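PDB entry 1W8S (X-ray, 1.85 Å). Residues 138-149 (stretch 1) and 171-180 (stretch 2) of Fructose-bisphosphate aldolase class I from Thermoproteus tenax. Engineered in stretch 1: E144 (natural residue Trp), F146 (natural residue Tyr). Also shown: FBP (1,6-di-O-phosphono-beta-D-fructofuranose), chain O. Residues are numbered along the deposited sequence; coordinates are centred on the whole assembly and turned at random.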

# COMPACT_ATOMS: atom_id res chain seq x y z
N ASP E 138 -6.70 -2.94 27.05
CA ASP E 138 -7.03 -4.09 27.92
C ASP E 138 -8.37 -4.73 27.51
O ASP E 138 -9.23 -4.98 28.35
CB ASP E 138 -7.06 -3.62 29.39
CG ASP E 138 -6.74 -4.74 30.39
OD1 ASP E 138 -5.73 -5.48 30.21
OD2 ASP E 138 -7.45 -4.94 31.38
N LEU E 139 -8.54 -4.96 26.21
CA LEU E 139 -9.69 -5.68 25.65
C LEU E 139 -9.16 -7.00 25.09
O LEU E 139 -8.28 -6.96 24.24
CB LEU E 139 -10.29 -4.87 24.50
CG LEU E 139 -11.77 -4.53 24.58
CD1 LEU E 139 -12.14 -3.99 25.93
CD2 LEU E 139 -12.16 -3.57 23.48
N PRO E 140 -9.65 -8.16 25.56
CA PRO E 140 -9.24 -9.44 24.98
C PRO E 140 -9.47 -9.53 23.48
O PRO E 140 -10.46 -9.03 23.01
CB PRO E 140 -10.12 -10.46 25.70
CG PRO E 140 -10.48 -9.78 26.98
CD PRO E 140 -10.62 -8.34 26.65
N LEU E 141 -8.53 -10.15 22.76
CA LEU E 141 -8.62 -10.39 21.34
C LEU E 141 -9.02 -11.81 21.06
O LEU E 141 -8.34 -12.75 21.50
CB LEU E 141 -7.25 -10.12 20.72
CG LEU E 141 -7.06 -10.45 19.25
CD1 LEU E 141 -7.96 -9.59 18.41
CD2 LEU E 141 -5.56 -10.30 18.90
N VAL E 142 -10.13 -11.97 20.34
CA VAL E 142 -10.59 -13.27 19.85
C VAL E 142 -10.21 -13.35 18.38
O VAL E 142 -10.69 -12.52 17.58
CB VAL E 142 -12.12 -13.46 20.01
CG1 VAL E 142 -12.52 -14.94 19.62
CG2 VAL E 142 -12.58 -13.08 21.38
N VAL E 143 -9.33 -14.28 18.04
CA VAL E 143 -8.95 -14.48 16.66
C VAL E 143 -9.81 -15.62 16.14
O VAL E 143 -9.82 -16.73 16.71
CB VAL E 143 -7.49 -14.84 16.50
CG1 VAL E 143 -7.14 -15.26 15.03
CG2 VAL E 143 -6.59 -13.71 17.03
N GLU E 144 -10.50 -15.32 15.05
CA GLU E 144 -11.35 -16.26 14.32
C GLU E 144 -10.48 -16.77 13.18
O GLU E 144 -10.20 -16.04 12.24
CB GLU E 144 -12.62 -15.50 13.86
CG GLU E 144 -13.06 -14.51 14.96
CD GLU E 144 -14.23 -13.58 14.63
OE1 GLU E 144 -15.20 -13.47 15.46
OE2 GLU E 144 -14.13 -12.88 13.58
N SER E 145 -9.98 -17.99 13.32
CA SER E 145 -8.94 -18.52 12.45
C SER E 145 -9.53 -19.56 11.52
O SER E 145 -9.84 -20.70 11.97
CB SER E 145 -7.85 -19.15 13.30
OG SER E 145 -6.69 -19.47 12.53
N PHE E 146 -9.67 -19.18 10.26
CA PHE E 146 -10.36 -19.97 9.23
C PHE E 146 -9.50 -20.05 7.99
O PHE E 146 -9.67 -19.26 7.06
CB PHE E 146 -11.68 -19.32 8.82
CG PHE E 146 -12.70 -19.22 9.92
CD1 PHE E 146 -13.01 -20.30 10.72
CD2 PHE E 146 -13.36 -18.01 10.15
CE1 PHE E 146 -13.97 -20.21 11.72
CE2 PHE E 146 -14.30 -17.90 11.15
CZ PHE E 146 -14.62 -19.02 11.95
N PRO E 147 -8.57 -21.00 7.96
CA PRO E 147 -7.76 -21.22 6.76
C PRO E 147 -8.60 -21.39 5.54
O PRO E 147 -9.60 -22.11 5.56
CB PRO E 147 -6.96 -22.50 7.10
CG PRO E 147 -6.87 -22.50 8.59
CD PRO E 147 -8.15 -21.88 9.07
N ARG E 148 -8.22 -20.70 4.48
CA ARG E 148 -9.01 -20.62 3.28
C ARG E 148 -8.15 -19.98 2.23
O ARG E 148 -7.51 -18.96 2.50
CB ARG E 148 -10.23 -19.73 3.51
CG ARG E 148 -11.26 -19.77 2.43
CD ARG E 148 -12.53 -19.05 2.82
NE ARG E 148 -13.20 -19.75 3.92
CZ ARG E 148 -14.09 -19.19 4.73
NH1 ARG E 148 -14.41 -17.91 4.62
NH2 ARG E 148 -14.64 -19.92 5.71
N GLY E 149 -8.21 -20.52 1.01
CA GLY E 149 -7.36 -20.09 -0.10
C GLY E 149 -6.08 -20.87 -0.06
O GLY E 149 -5.93 -21.78 0.76
N LEU E 171 -0.02 -15.92 17.04
CA LEU E 171 -0.19 -14.50 16.69
C LEU E 171 -0.70 -13.60 17.85
O LEU E 171 -0.74 -12.37 17.71
CB LEU E 171 -1.09 -14.37 15.46
CG LEU E 171 -0.48 -14.92 14.16
CD1 LEU E 171 -1.47 -14.85 13.10
CD2 LEU E 171 0.80 -14.22 13.71
N GLY E 172 -1.07 -14.21 18.97
CA GLY E 172 -1.36 -13.50 20.20
C GLY E 172 -2.83 -13.49 20.61
O GLY E 172 -3.24 -12.67 21.42
N ALA E 173 -3.64 -14.38 20.06
CA ALA E 173 -5.05 -14.51 20.46
C ALA E 173 -5.13 -14.74 21.94
O ALA E 173 -4.32 -15.51 22.52
CB ALA E 173 -5.72 -15.65 19.75
N ASP E 174 -6.12 -14.12 22.56
CA ASP E 174 -6.45 -14.35 23.96
C ASP E 174 -7.54 -15.43 24.08
O ASP E 174 -7.65 -16.07 25.09
CB ASP E 174 -6.91 -13.05 24.62
CG ASP E 174 -5.87 -11.96 24.53
OD1 ASP E 174 -4.66 -12.27 24.78
OD2 ASP E 174 -6.15 -10.78 24.17
N ALA E 175 -8.37 -15.55 23.04
CA ALA E 175 -9.28 -16.67 22.83
C ALA E 175 -9.37 -16.86 21.33
O ALA E 175 -9.00 -15.96 20.54
CB ALA E 175 -10.67 -16.33 23.39
N MET E 176 -9.93 -17.98 20.89
CA MET E 176 -10.04 -18.21 19.46
C MET E 176 -11.33 -18.93 19.09
O MET E 176 -11.94 -19.62 19.92
CB MET E 176 -8.83 -19.00 18.93
CG MET E 176 -8.79 -20.48 19.37
SD MET E 176 -7.31 -21.36 18.75
CE MET E 176 -6.11 -20.71 19.90
N LYS E 177 -11.70 -18.78 17.82
CA LYS E 177 -12.83 -19.45 17.23
C LYS E 177 -12.33 -20.22 16.03
O LYS E 177 -11.63 -19.66 15.19
CB LYS E 177 -13.87 -18.43 16.80
CG LYS E 177 -15.00 -18.98 15.97
CD LYS E 177 -16.23 -18.02 15.92
CE LYS E 177 -15.95 -16.70 15.19
NZ LYS E 177 -17.17 -16.01 14.66
N ILE E 178 -12.63 -21.51 15.97
CA ILE E 178 -12.20 -22.37 14.86
C ILE E 178 -13.33 -23.33 14.50
O ILE E 178 -14.26 -23.52 15.29
CB ILE E 178 -10.92 -23.16 15.21
CG1 ILE E 178 -11.18 -24.15 16.36
CG2 ILE E 178 -9.76 -22.22 15.53
CD1 ILE E 178 -9.99 -24.98 16.71
N LYS E 179 -13.23 -23.95 13.33
CA LYS E 179 -14.22 -24.92 12.85
C LYS E 179 -14.03 -26.28 13.51
O LYS E 179 -12.92 -26.69 13.83
CB LYS E 179 -14.12 -25.05 11.31
CG LYS E 179 -14.53 -23.73 10.59
CD LYS E 179 -14.78 -23.88 9.08
CE LYS E 179 -15.54 -22.66 8.56
NZ LYS E 179 -15.87 -22.67 7.09
N TYR E 180 -15.13 -26.99 13.68
CA TYR E 180 -15.12 -28.33 14.20
C TYR E 180 -14.67 -29.33 13.13
O TYR E 180 -15.04 -29.19 11.96
CB TYR E 180 -16.55 -28.68 14.68
CG TYR E 180 -16.67 -29.97 15.44
CD1 TYR E 180 -15.75 -30.32 16.43
CD2 TYR E 180 -17.72 -30.85 15.21
CE1 TYR E 180 -15.85 -31.50 17.14
CE2 TYR E 180 -17.83 -32.06 15.92
CZ TYR E 180 -16.88 -32.37 16.88
OH TYR E 180 -16.97 -33.55 17.60
P1 FBP O . -22.43 -19.77 12.70
O1P FBP O . -23.68 -19.33 12.04
O2P FBP O . -22.62 -20.64 13.98
O3P FBP O . -21.49 -20.54 11.77
O1 FBP O . -21.69 -18.44 13.17
C1 FBP O . -20.40 -18.48 13.73
C2 FBP O . -19.41 -17.84 12.74
O2 FBP O . -18.06 -17.95 13.26
C3 FBP O . -19.71 -16.37 12.41
O3 FBP O . -19.29 -15.44 13.40
C4 FBP O . -18.96 -16.22 11.09
O4 FBP O . -19.41 -15.17 10.26
C5 FBP O . -19.24 -17.56 10.43
O5 FBP O . -19.41 -18.52 11.48
C6 FBP O . -18.11 -17.95 9.49
O6 FBP O . -18.36 -19.24 8.97
P2 FBP O . -18.42 -19.51 7.37
O4P FBP O . -19.49 -20.55 7.15
O5P FBP O . -18.65 -18.18 6.64
O6P FBP O . -17.13 -20.20 6.90
O HOH W 1 -16.63 -14.13 12.51
O HOH W 2 -10.89 -23.32 11.73

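Two cations, R148 and K179, sit almost touching at the end of this contact: R148 NH2 lies 3.3 Å from K179 NZ, a close approach of like charges, compensated by a phosphate oxygen of the bound sugar beside them. R148 NH2 gives a weak hydrogen bond of 2.8 Å to FBP O6P, and K179 NZ donates to that same O6P, also at 2.8 Å. One phosphate oxygen thus takes both donors, and its negative charge offsets the repulsion. Here two like charges share a small space where both donate to one anionic oxygen of the ligand.

Behind this site the backbone is simple. The strand 141-145 and the strand that starts at A175 run parallel, their directions 20° apart, with V142 beside A175, V143 beside M176 and E144 beside K177. The hydrogen bonds climb in the staggered pattern of a parallel pair: A175 N to L141 O at 3.2 Å, V143 N to A175 O at 3.0 Å, K177 N to V143 O at 3.0 Å, and S145 N to K177 O at 3.0 Å. Alpha carbons add CA-H...O contacts, the shortest from M176 CA to V143 O at 3.1 Å. Past the last of these bonds a water continues the ladder, donating from 2.8 Å to S145 O and accepting from K179 N at 2.9 Å.

At the start of the pair, D174 works as a clamp. Its OD2 accepts from L141 N at 2.8 Å, nearly in line, while its own N donates to L141 O at 2.8 Å. L141 O therefore serves two amides, those of D174 and A175, and one aspartate engages both polar backbone atoms of L141. Two residues before D174, G172 follows a helix in a Schellman motif with a positive phi; a side chain there would jam against the preceding carbonyl oxygen, so the backbone itself calls for glycine.

Alternation sorts the side chains. V142, A175, E144 and K177 share one face of the sheet, where V142 CG2 meets A175 CB at 4.3 Å. V143 and M176 point to the other; V143 fills space against the loop, its CG2 3.5 Å from A173 CB, whereas the end of M176 leads away.

K177, the residue most covered by the other stretch, brings its amine to the ligand. Its NZ donates to FBP O2 at 2.6 Å and forms a salt bridge with E144 OE1 at 3.3 Å, a weak hydrogen bond. A water accepts from K177 NZ at 2.9 Å and also reaches E144 OE2 and FBP O3. E144 is engineered, as is F146, so neither records a natural choice. The F146 ring nevertheless packs against the aliphatic parts of both lysines, with CZ 4.0 Å from K177 CG and CE1 3.7 Å from K179 CG. Long lysine chains thus offer methylenes to an aromatic ring while their amines reach the ligand, K177 at a sugar oxygen and K179 at a phosphate oxygen.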